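Local coordinates for protein mersacidin decarboxylase (Bacillus sp., PDB 1P3Y) that catalyses the oxidative decarboxylation of the C-terminal cysteine of mersacidin to an aminoenethiol, using bound FAD, at residues Ser25-Tyr30 against Ile171-Ala176; Glu37-Met42 against His61-His66; Val41-Ala46 against Asn105-Thr110. All blocks are in the same frame, centred on the assembly; numbering follows the deposited sequence.

Interaction 1 of 3, residues Ser25-Tyr30 against Ile171-Ala176; sequences SSYLLY and ITPDKA
Two helices meet at the surface here: Tyr-27 and Tyr-30 of helix 25-31 receive Pro-173 at the start of helix 173-183. The main contact is a CH-pi interaction. Pro-173 CG stands over the centre of the Tyr-27 ring, 4.0 Å from its centroid and 9° off the ring normal. Pro-173 CB reaches the other tyrosine and lies 3.6 Å from Tyr-30 CD2. The proline thus sits between two rings three residues apart. With CG anti to the backbone N (chi1 -179°), the Tyr-30 ring begins beside Pro-173. Further out, Tyr-30 OH lies 3.6 Å from Asp-174 CB.

Helix 25-31 is the crossover helix of a beta-alpha-beta unit that links strands 10-15 and 37-42 of the Rossmann-type sheet. Helix 173-183 packs beside it near the C-terminal end of the chain. One hydrogen bond joins the segments: Tyr-27 OH donates to Ile-171 O at 3.1 Å, from above the carbonyl plane. Ala-176 CB approaches the edge of the same ring, 4.1 Å from Tyr-27 CE2. Thr-172 holds the N-cap position, but its OG1 donates to Asp-174 OD1 and accepts from Lys-175 NZ instead of capping. Ile-171 and Ala-176 also touch Phe-121 of strand 119-122.

Interaction 2 of 3, residues Glu37-Met42 against His61-His66; sequences EIRVVM and HVYSEH
Val-40 O receives two groups from the neighbouring strand. Tyr-63 N donates to it in a nearly straight hydrogen bond (173° at the hydrogen), and Val-62 CA brings a CA-H...O contact at 3.3 Å. The ladder of parallel strands continues on both sides of this oxygen. Val-40 N donates to His-61 O at 2.8 Å, and Met-42 N donates to Tyr-63 O at 3.1 Å.

The two faces of the pair differ. Val-40 and Val-62 lie on one face, where the chemistry is apolar. Met-42 SD packs 3.7 Å from Val-62 CG1. The other face carries Arg-39, Val-41, His-61 and Tyr-63. In Arg-39, chi2 (176°) and chi3 (-175°) carry CD and NE outward in an extended chain. Arg-39 NH1 lies 3.0 Å from Tyr-63 OH, with the guanidinium and ring planes steeply inclined. Arg-39 CG also rests against His-61 CB. Within 61-63, His-61 CD2 stands over the centre of the Tyr-63 ring. Arg-39 is further paired with Glu-37 OE1 in a salt bridge, and it makes a cation-pi contact with Trp-81.

Past the strand end, a water bridges Met-42 O and Glu-65 OE1. That carboxylate oxygen also accepts from Leu-106 N, while OE2 bonds to a bound FAD.

This is the edge pair of the parallel Rossmann-type sheet. Strand 61-63 is the outermost strand on this side within this chain. Strand 37-42 lies between it and strand 10-15, with helix 75-81 against Val-41 and Tyr-63.

Interaction 3 of 3, residues Val41-Ala46 against Asn105-Thr110; sequences VMTKTA and NLVATT. With FAD (flavin-adenine dinucleotide), chain B.
This contact forms part of the FAD diphosphate site, where Thr-43 and Asn-105 stand side by side at the starts of two helices. Thr-43 CG2 packs 3.5 Å from Val-107 CG2. Farther from the diphosphate, Val-41 CG2 meets Leu-106 CD2 at 3.7 Å. The direct contact between the segments is mainly apolar. A water adds a polar link: the one on Met-42 O also accepts from Val-107 N at 3.2 Å.

Thr-43 divides its side chain between packing and ligand. OG1 sits between the backbone N and the carbonyl carbon (chi1 64°). From there it donates to FAD O1P at 2.9 Å and also accepts a weak N-cap bond from Ala-46 N. The methyl group is left to face Val-107. Thr-45 grips the other phosphate: its N donates to FAD O1A at 2.9 Å. Lys-44 lays its aliphatic chain against the adenine, with CG 3.5 Å from FAD N3A. Its NZ turns to a salt bridge with Asp-48.

Asn-105 uses both ends of its amide. OD1 caps the helix by accepting from Ala-108 N at 3.0 Å, which fixes the amide's rotation. ND2 then donates to FAD O2A at 2.9 Å. The N-terminus of helix 44-49, which presents Thr-45 N, probably helps to balance the phosphate charge.

Leu-106 and Thr-109 touch the active-site residue His-75. Thr-109 OG1 bonds to a different FAD, and Thr-109 of a second subunit bonds to the FAD held here, so the cofactor lies between subunits. Binding a dinucleotide diphosphate at the C-terminal edge of a parallel sheet, with the N-terminus of a helix, here 44-49, at the phosphate, is typical of the Rossmann-type fold of HFCD flavoproteins.

How the interactions relate
Interaction 1 is a surface contact, interaction 2 is partly buried and interaction 3 is buried. Interactions 2 and 3 share Val-41 and Met-42 of strand 37-42, and their centres are about 9 Å apart. Glu-65 of interaction 2 reaches the helix start of interaction 3. Interaction 1 lies about 20 Å from interaction 3, centre to centre, across the chain's centre. It reaches interaction 2 through Leu-28, which packs on Ile-38 and Val-40. The chemistry follows position: aromatic-proline packing between outer helices, backbone bonding within the sheet, and methyl packing beside phosphate-binding polar groups at the cofactor.

Interaction 1 of 3, residues Ser25-Tyr30 against Ile171-Ala176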
loop_
_atom_site.group_PDB
_atom_site.type_symbol
_atom_site.label_atom_id
_atom_site.label_comp_id
_atom_site.label_asym_id
_atom_site.label_seq_id
_atom_site.Cartn_x
_atom_site.Cartn_y
_atom_site.Cartn_z
ATOM N N SER A 25 7.808 -24.495 -22.166
ATOM C CA SER A 25 9.169 -25.020 -21.960
ATOM C C SER A 25 9.531 -26.134 -22.959
ATOM O O SER A 25 10.697 -26.300 -23.337
ATOM C CB SER A 25 9.333 -25.564 -20.549
ATOM O OG SER A 25 8.469 -26.664 -20.355
ATOM N N SER A 26 8.526 -26.901 -23.372
ATOM C CA SER A 26 8.721 -27.976 -24.336
ATOM C C SER A 26 9.337 -27.434 -25.629
ATOM O O SER A 26 10.256 -28.036 -26.200
ATOM C CB SER A 26 7.378 -28.633 -24.642
ATOM O OG SER A 26 6.730 -28.994 -23.434
ATOM N N TYR A 27 8.822 -26.299 -26.094
ATOM C CA TYR A 27 9.342 -25.694 -27.303
ATOM C C TYR A 27 10.668 -25.042 -26.985
ATOM O O TYR A 27 11.663 -25.258 -27.673
ATOM C CB TYR A 27 8.367 -24.649 -27.858
ATOM C CG TYR A 27 7.035 -25.238 -28.293
ATOM C CD1 TYR A 27 6.067 -25.619 -27.348
ATOM C CD2 TYR A 27 6.755 -25.455 -29.647
ATOM C CE1 TYR A 27 4.850 -26.200 -27.744
ATOM C CE2 TYR A 27 5.555 -26.040 -30.053
ATOM C CZ TYR A 27 4.610 -26.407 -29.100
ATOM O OH TYR A 27 3.432 -26.984 -29.513
ATOM N N LEU A 28 10.673 -24.259 -25.915
ATOM C CA LEU A 28 11.862 -23.534 -25.498
ATOM C C LEU A 28 13.097 -24.411 -25.308
ATOM O O LEU A 28 14.180 -24.062 -25.785
ATOM C CB LEU A 28 11.559 -22.741 -24.212
ATOM C CG LEU A 28 11.474 -21.205 -24.298
ATOM C CD1 LEU A 28 10.616 -20.785 -25.471
ATOM C CD2 LEU A 28 10.905 -20.643 -23.002
ATOM N N LEU A 29 12.940 -25.540 -24.617
ATOM C CA LEU A 29 14.067 -26.440 -24.357
ATOM C C LEU A 29 14.506 -27.177 -25.621
ATOM O O LEU A 29 15.694 -27.445 -25.830
ATOM C CB LEU A 29 13.714 -27.435 -23.241
ATOM C CG LEU A 29 13.531 -26.816 -21.844
ATOM C CD1 LEU A 29 13.069 -27.879 -20.844
ATOM C CD2 LEU A 29 14.843 -26.163 -21.395
ATOM N N TYR A 30 13.542 -27.481 -26.478
ATOM C CA TYR A 30 13.840 -28.173 -27.717
ATOM C C TYR A 30 14.614 -27.278 -28.686
ATOM O O TYR A 30 15.498 -27.745 -29.398
ATOM C CB TYR A 30 12.548 -28.656 -28.369
ATOM C CG TYR A 30 12.775 -29.411 -29.651
ATOM C CD1 TYR A 30 13.359 -30.680 -29.639
ATOM C CD2 TYR A 30 12.429 -28.849 -30.878
ATOM C CE1 TYR A 30 13.594 -31.374 -30.819
ATOM C CE2 TYR A 30 12.662 -29.530 -32.071
ATOM C CZ TYR A 30 13.245 -30.793 -32.035
ATOM O OH TYR A 30 13.470 -31.466 -33.217
ATOM N N ILE A 171 1.535 -27.453 -33.351
ATOM C CA ILE A 171 2.255 -28.625 -33.821
ATOM C C ILE A 171 3.441 -28.821 -32.891
ATOM O O ILE A 171 4.036 -27.860 -32.432
ATOM C CB ILE A 171 2.756 -28.500 -35.312
ATOM C CG1 ILE A 171 3.863 -27.448 -35.458
ATOM C CG2 ILE A 171 1.586 -28.191 -36.221
ATOM C CD1 ILE A 171 3.409 -26.034 -35.339
ATOM N N THR A 172 3.761 -30.072 -32.598
ATOM C CA THR A 172 4.873 -30.408 -31.714
ATOM C C THR A 172 6.134 -29.564 -31.970
ATOM O O THR A 172 6.334 -29.030 -33.071
ATOM C CB THR A 172 5.195 -31.919 -31.847
ATOM O OG1 THR A 172 5.476 -32.231 -33.221
ATOM C CG2 THR A 172 3.987 -32.748 -31.410
ATOM N N PRO A 173 6.996 -29.428 -30.951
ATOM C CA PRO A 173 8.229 -28.645 -31.066
ATOM C C PRO A 173 9.017 -28.913 -32.336
ATOM O O PRO A 173 9.496 -27.974 -32.981
ATOM C CB PRO A 173 9.008 -29.035 -29.816
ATOM C CG PRO A 173 7.920 -29.239 -28.809
ATOM C CD PRO A 173 6.866 -30.006 -29.601
ATOM N N ASP A 174 9.159 -30.187 -32.691
ATOM C CA ASP A 174 9.899 -30.571 -33.900
ATOM C C ASP A 174 9.270 -30.014 -35.184
ATOM O O ASP A 174 9.969 -29.471 -36.036
ATOM C CB ASP A 174 10.009 -32.097 -33.981
ATOM C CG ASP A 174 8.683 -32.788 -33.739
ATOM O OD1 ASP A 174 8.028 -32.473 -32.715
ATOM O OD2 ASP A 174 8.299 -33.645 -34.563
ATOM N N LYS A 175 7.956 -30.146 -35.330
ATOM C CA LYS A 175 7.300 -29.609 -36.519
ATOM C C LYS A 175 7.563 -28.105 -36.528
ATOM O O LYS A 175 8.023 -27.535 -37.529
ATOM C CB LYS A 175 5.783 -29.820 -36.472
ATOM C CG LYS A 175 5.312 -31.171 -36.010
ATOM C CD LYS A 175 5.267 -32.179 -37.125
ATOM C CE LYS A 175 4.478 -33.408 -36.665
ATOM N NZ LYS A 175 4.983 -33.943 -35.351
ATOM N N ALA A 176 7.256 -27.473 -35.391
ATOM C CA ALA A 176 7.432 -26.033 -35.220
ATOM C C ALA A 176 8.837 -25.581 -35.621
ATOM O O ALA A 176 9.004 -24.569 -36.314
ATOM C CB ALA A 176 7.149 -25.651 -33.789
#

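Interaction 2 of 3, residues Glu37-Met42 against His61-His66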
loop_
_atom_site.group_PDB
_atom_site.type_symbol
_atom_site.label_atom_id
_atom_site.label_comp_id
_atom_site.label_asym_id
_atom_site.label_seq_id
_atom_site.Cartn_x
_atom_site.Cartn_y
_atom_site.Cartn_z
ATOM N N GLU A 37 21.033 -18.233 -29.519
ATOM C CA GLU A 37 20.490 -17.705 -28.280
ATOM C C GLU A 37 18.977 -17.505 -28.448
ATOM O O GLU A 37 18.503 -17.141 -29.535
ATOM C CB GLU A 37 21.194 -16.380 -27.964
ATOM C CG GLU A 37 20.933 -15.818 -26.575
ATOM C CD GLU A 37 21.560 -14.434 -26.366
ATOM O OE1 GLU A 37 21.171 -13.760 -25.371
ATOM O OE2 GLU A 37 22.432 -14.031 -27.190
ATOM N N ILE A 38 18.230 -17.761 -27.374
ATOM C CA ILE A 38 16.777 -17.615 -27.366
ATOM C C ILE A 38 16.281 -16.749 -26.207
ATOM O O ILE A 38 16.598 -16.994 -25.033
ATOM C CB ILE A 38 16.066 -18.960 -27.198
ATOM C CG1 ILE A 38 16.578 -19.980 -28.217
ATOM C CG2 ILE A 38 14.556 -18.747 -27.319
ATOM C CD1 ILE A 38 15.909 -21.357 -28.080
ATOM N N ARG A 39 15.486 -15.742 -26.541
ATOM C CA ARG A 39 14.908 -14.869 -25.528
ATOM C C ARG A 39 13.395 -14.849 -25.696
ATOM O O ARG A 39 12.865 -15.244 -26.738
ATOM C CB ARG A 39 15.461 -13.449 -25.650
ATOM C CG ARG A 39 16.868 -13.324 -25.153
ATOM C CD ARG A 39 17.422 -11.937 -25.379
ATOM N NE ARG A 39 18.832 -11.876 -25.003
ATOM C CZ ARG A 39 19.631 -10.839 -25.235
ATOM N NH1 ARG A 39 19.177 -9.749 -25.848
ATOM N NH2 ARG A 39 20.897 -10.901 -24.867
ATOM N N VAL A 40 12.700 -14.370 -24.674
ATOM C CA VAL A 40 11.255 -14.309 -24.728
ATOM C C VAL A 40 10.711 -12.920 -24.392
ATOM O O VAL A 40 11.314 -12.166 -23.632
ATOM C CB VAL A 40 10.664 -15.342 -23.753
ATOM C CG1 VAL A 40 9.162 -15.140 -23.586
ATOM C CG2 VAL A 40 10.970 -16.739 -24.263
ATOM N N VAL A 41 9.573 -12.593 -24.995
ATOM C CA VAL A 41 8.851 -11.354 -24.739
ATOM C C VAL A 41 7.398 -11.848 -24.516
ATOM O O VAL A 41 6.839 -12.591 -25.340
ATOM C CB VAL A 41 8.950 -10.354 -25.945
ATOM C CG1 VAL A 41 8.368 -10.984 -27.234
ATOM C CG2 VAL A 41 8.223 -9.040 -25.597
ATOM N N MET A 42 6.796 -11.457 -23.396
ATOM C CA MET A 42 5.438 -11.904 -23.047
ATOM C C MET A 42 4.385 -10.804 -22.959
ATOM O O MET A 42 4.697 -9.633 -22.812
ATOM C CB MET A 42 5.470 -12.620 -21.691
ATOM C CG MET A 42 6.666 -13.577 -21.483
ATOM S SD MET A 42 6.612 -14.466 -19.876
ATOM C CE MET A 42 4.970 -15.306 -19.967
ATOM N N HIS A 61 16.560 -14.916 -21.542
ATOM C CA HIS A 61 16.059 -13.686 -20.958
ATOM C C HIS A 61 14.605 -13.531 -21.315
ATOM O O HIS A 61 14.186 -13.933 -22.390
ATOM C CB HIS A 61 16.838 -12.484 -21.482
ATOM C CG HIS A 61 16.485 -11.200 -20.802
ATOM N ND1 HIS A 61 16.894 -10.900 -19.517
ATOM C CD2 HIS A 61 15.721 -10.157 -21.209
ATOM C CE1 HIS A 61 16.396 -9.726 -19.165
ATOM N NE2 HIS A 61 15.681 -9.255 -20.173
ATOM N N VAL A 62 13.846 -12.929 -20.411
ATOM C CA VAL A 62 12.420 -12.721 -20.617
ATOM C C VAL A 62 12.068 -11.243 -20.516
ATOM O O VAL A 62 12.269 -10.620 -19.474
ATOM C CB VAL A 62 11.597 -13.488 -19.544
ATOM C CG1 VAL A 62 10.096 -13.312 -19.790
ATOM C CG2 VAL A 62 12.003 -14.951 -19.533
ATOM N N TYR A 63 11.544 -10.673 -21.592
ATOM C CA TYR A 63 11.149 -9.266 -21.571
ATOM C C TYR A 63 9.680 -9.192 -21.191
ATOM O O TYR A 63 8.801 -9.727 -21.872
ATOM C CB TYR A 63 11.339 -8.608 -22.931
ATOM C CG TYR A 63 12.766 -8.571 -23.405
ATOM C CD1 TYR A 63 13.228 -9.463 -24.374
ATOM C CD2 TYR A 63 13.655 -7.623 -22.906
ATOM C CE1 TYR A 63 14.541 -9.408 -24.838
ATOM C CE2 TYR A 63 14.963 -7.562 -23.360
ATOM C CZ TYR A 63 15.400 -8.459 -24.326
ATOM O OH TYR A 63 16.705 -8.412 -24.747
ATOM N N SER A 64 9.414 -8.513 -20.090
ATOM C CA SER A 64 8.055 -8.372 -19.611
ATOM C C SER A 64 7.425 -7.048 -20.065
ATOM O O SER A 64 8.127 -6.064 -20.325
ATOM C CB SER A 64 8.065 -8.481 -18.089
ATOM O OG SER A 64 6.783 -8.255 -17.555
ATOM N N GLU A 65 6.098 -7.045 -20.172
ATOM C CA GLU A 65 5.329 -5.865 -20.575
ATOM C C GLU A 65 5.516 -4.790 -19.513
ATOM O O GLU A 65 5.477 -3.594 -19.815
ATOM C CB GLU A 65 3.836 -6.239 -20.700
ATOM C CG GLU A 65 2.895 -5.130 -21.175
ATOM C CD GLU A 65 3.201 -4.642 -22.575
ATOM O OE1 GLU A 65 3.306 -5.477 -23.489
ATOM O OE2 GLU A 65 3.329 -3.420 -22.771
ATOM N N HIS A 66 5.729 -5.244 -18.275
ATOM C CA HIS A 66 5.925 -4.386 -17.111
ATOM C C HIS A 66 7.337 -3.801 -17.044
ATOM O O HIS A 66 7.672 -3.077 -16.098
ATOM C CB HIS A 66 5.656 -5.188 -15.838
ATOM C CG HIS A 66 4.400 -5.998 -15.891
ATOM N ND1 HIS A 66 3.185 -5.467 -16.269
ATOM C CD2 HIS A 66 4.173 -7.306 -15.627
ATOM C CE1 HIS A 66 2.264 -6.415 -16.240
ATOM N NE2 HIS A 66 2.838 -7.541 -15.854
HETATM O O HOH W 1 3.589 -7.836 -24.399
#

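Interaction 3 of 3, residues Val41-Ala46 against Asn105-Thr110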
loop_
_atom_site.group_PDB
_atom_site.type_symbol
_atom_site.label_atom_id
_atom_site.label_comp_id
_atom_site.label_asym_id
_atom_site.label_seq_id
_atom_site.Cartn_x
_atom_site.Cartn_y
_atom_site.Cartn_z
ATOM N N VAL A 41 9.573 -12.593 -24.995
ATOM C CA VAL A 41 8.851 -11.354 -24.739
ATOM C C VAL A 41 7.398 -11.848 -24.516
ATOM O O VAL A 41 6.839 -12.591 -25.340
ATOM C CB VAL A 41 8.950 -10.354 -25.945
ATOM C CG1 VAL A 41 8.368 -10.984 -27.234
ATOM C CG2 VAL A 41 8.223 -9.040 -25.597
ATOM N N MET A 42 6.796 -11.457 -23.396
ATOM C CA MET A 42 5.438 -11.904 -23.047
ATOM C C MET A 42 4.385 -10.804 -22.959
ATOM O O MET A 42 4.697 -9.633 -22.812
ATOM C CB MET A 42 5.470 -12.620 -21.691
ATOM C CG MET A 42 6.666 -13.577 -21.483
ATOM S SD MET A 42 6.612 -14.466 -19.876
ATOM C CE MET A 42 4.970 -15.306 -19.967
ATOM N N THR A 43 3.123 -11.196 -23.052
ATOM C CA THR A 43 2.021 -10.258 -22.893
ATOM C C THR A 43 1.584 -10.465 -21.432
ATOM O O THR A 43 1.902 -11.491 -20.793
ATOM C CB THR A 43 0.788 -10.602 -23.786
ATOM O OG1 THR A 43 0.240 -11.869 -23.388
ATOM C CG2 THR A 43 1.162 -10.671 -25.238
ATOM N N LYS A 44 0.832 -9.500 -20.926
ATOM C CA LYS A 44 0.314 -9.513 -19.567
ATOM C C LYS A 44 -0.465 -10.803 -19.239
ATOM O O LYS A 44 -0.253 -11.418 -18.186
ATOM C CB LYS A 44 -0.573 -8.263 -19.376
ATOM C CG LYS A 44 -1.051 -8.002 -17.952
ATOM C CD LYS A 44 -2.355 -8.741 -17.623
ATOM C CE LYS A 44 -2.900 -8.347 -16.235
ATOM N NZ LYS A 44 -1.873 -8.561 -15.145
ATOM N N THR A 45 -1.372 -11.207 -20.125
ATOM C CA THR A 45 -2.156 -12.419 -19.881
ATOM C C THR A 45 -1.275 -13.655 -19.786
ATOM O O THR A 45 -1.499 -14.527 -18.935
ATOM C CB THR A 45 -3.183 -12.634 -20.974
ATOM O OG1 THR A 45 -3.903 -11.419 -21.166
ATOM C CG2 THR A 45 -4.163 -13.746 -20.579
ATOM N N ALA A 46 -0.270 -13.733 -20.660
ATOM C CA ALA A 46 0.663 -14.855 -20.621
ATOM C C ALA A 46 1.356 -14.912 -19.238
ATOM O O ALA A 46 1.463 -15.998 -18.636
ATOM C CB ALA A 46 1.694 -14.717 -21.728
ATOM N N ASN A 105 0.707 -3.561 -26.906
ATOM C CA ASN A 105 1.597 -4.250 -25.980
ATOM C C ASN A 105 2.914 -4.468 -26.697
ATOM O O ASN A 105 3.005 -4.278 -27.926
ATOM C CB ASN A 105 1.027 -5.580 -25.442
ATOM C CG ASN A 105 0.543 -6.526 -26.531
ATOM O OD1 ASN A 105 1.165 -6.679 -27.592
ATOM N ND2 ASN A 105 -0.572 -7.192 -26.252
ATOM N N LEU A 106 3.932 -4.855 -25.936
ATOM C CA LEU A 106 5.253 -5.024 -26.494
ATOM C C LEU A 106 5.298 -6.091 -27.595
ATOM O O LEU A 106 5.976 -5.902 -28.610
ATOM C CB LEU A 106 6.249 -5.297 -25.354
ATOM C CG LEU A 106 7.757 -5.319 -25.636
ATOM C CD1 LEU A 106 8.238 -4.010 -26.220
ATOM C CD2 LEU A 106 8.477 -5.619 -24.344
ATOM N N VAL A 107 4.554 -7.184 -27.422
ATOM C CA VAL A 107 4.543 -8.264 -28.424
ATOM C C VAL A 107 4.133 -7.753 -29.812
ATOM O O VAL A 107 4.805 -8.015 -30.809
ATOM C CB VAL A 107 3.602 -9.422 -27.981
ATOM C CG1 VAL A 107 3.371 -10.401 -29.141
ATOM C CG2 VAL A 107 4.227 -10.160 -26.772
ATOM N N ALA A 108 3.043 -7.004 -29.864
ATOM C CA ALA A 108 2.558 -6.446 -31.113
ATOM C C ALA A 108 3.465 -5.331 -31.646
ATOM O O ALA A 108 3.616 -5.157 -32.856
ATOM C CB ALA A 108 1.122 -5.908 -30.920
ATOM N N THR A 109 4.057 -4.564 -30.746
ATOM C CA THR A 109 4.924 -3.471 -31.142
ATOM C C THR A 109 6.200 -4.026 -31.780
ATOM O O THR A 109 6.700 -3.521 -32.794
ATOM C CB THR A 109 5.307 -2.593 -29.899
ATOM O OG1 THR A 109 4.117 -2.057 -29.300
ATOM C CG2 THR A 109 6.213 -1.427 -30.315
ATOM N N THR A 110 6.728 -5.074 -31.171
ATOM C CA THR A 110 7.937 -5.684 -31.668
ATOM C C THR A 110 7.762 -6.153 -33.103
ATOM O O THR A 110 8.701 -6.087 -33.894
ATOM C CB THR A 110 8.348 -6.846 -30.761
ATOM O OG1 THR A 110 8.574 -6.327 -29.438
ATOM C CG2 THR A 110 9.620 -7.524 -31.285
HETATM P PA FAD B . -2.862 -8.850 -23.468
HETATM O O1A FAD B . -2.451 -9.835 -22.380
HETATM O O2A FAD B . -1.945 -7.675 -23.753
HETATM O O5B FAD B . -4.346 -8.218 -23.170
HETATM C C5B FAD B . -5.308 -8.796 -22.238
HETATM C C4B FAD B . -5.264 -8.114 -20.875
HETATM O O4B FAD B . -4.021 -7.441 -20.710
HETATM C C3B FAD B . -6.336 -7.031 -20.661
HETATM O O3B FAD B . -7.127 -7.501 -19.574
HETATM C C2B FAD B . -5.541 -5.793 -20.402
HETATM O O2B FAD B . -6.052 -4.788 -19.572
HETATM C C1B FAD B . -4.206 -6.322 -19.886
HETATM N N9A FAD B . -2.965 -5.495 -20.046
HETATM C C8A FAD B . -2.185 -5.142 -21.230
HETATM N N7A FAD B . -1.139 -4.383 -20.987
HETATM C C5A FAD B . -1.164 -4.183 -19.569
HETATM C C6A FAD B . -0.329 -3.448 -18.638
HETATM N N6A FAD B . 0.764 -2.771 -19.028
HETATM N N1A FAD B . -0.688 -3.453 -17.256
HETATM C C2A FAD B . -1.792 -4.124 -16.805
HETATM N N3A FAD B . -2.663 -4.884 -17.640
HETATM C C4A FAD B . -2.222 -4.813 -19.040
HETATM N N1 FAD B . -7.355 -15.958 -26.590
HETATM C C2 FAD B . -6.941 -16.580 -27.760
HETATM O O2 FAD B . -7.050 -15.991 -28.869
HETATM N N3 FAD B . -6.398 -17.873 -27.692
HETATM C C4 FAD B . -6.226 -18.646 -26.481
HETATM O O4 FAD B . -5.724 -19.835 -26.535
HETATM C C4X FAD B . -6.636 -17.988 -25.324
HETATM N N5 FAD B . -6.459 -18.705 -24.089
HETATM C C5X FAD B . -6.841 -18.041 -22.881
HETATM C C6 FAD B . -6.686 -18.704 -21.625
HETATM C C7 FAD B . -7.047 -18.097 -20.351
HETATM C C7M FAD B . -6.820 -18.910 -19.044
HETATM C C8 FAD B . -7.604 -16.726 -20.371
HETATM C C8M FAD B . -8.015 -15.966 -19.127
HETATM C C9 FAD B . -7.777 -16.033 -21.580
HETATM C C9A FAD B . -7.419 -16.640 -22.854
HETATM N N10 FAD B . -7.562 -16.009 -24.212
HETATM C C10 FAD B . -7.184 -16.657 -25.398
HETATM C "C1'" FAD B . -8.106 -14.683 -24.253
HETATM C "C2'" FAD B . -7.152 -13.556 -24.417
HETATM O "O2'" FAD B . -6.217 -13.579 -23.247
HETATM C "C3'" FAD B . -7.857 -12.251 -24.414
HETATM O "O3'" FAD B . -8.489 -11.970 -25.681
HETATM C "C4'" FAD B . -6.947 -11.032 -24.086
HETATM O "O4'" FAD B . -7.801 -9.838 -24.056
HETATM C "C5'" FAD B . -5.837 -10.775 -25.076
HETATM O "O5'" FAD B . -4.668 -11.538 -24.739
HETATM P P FAD B . -3.237 -11.161 -25.285
HETATM O O1P FAD B . -2.317 -12.161 -24.729
HETATM O O2P FAD B . -3.306 -11.068 -26.788
HETATM O O3P FAD B . -3.016 -9.628 -24.822
HETATM O O HOH W 1 3.589 -7.836 -24.399
#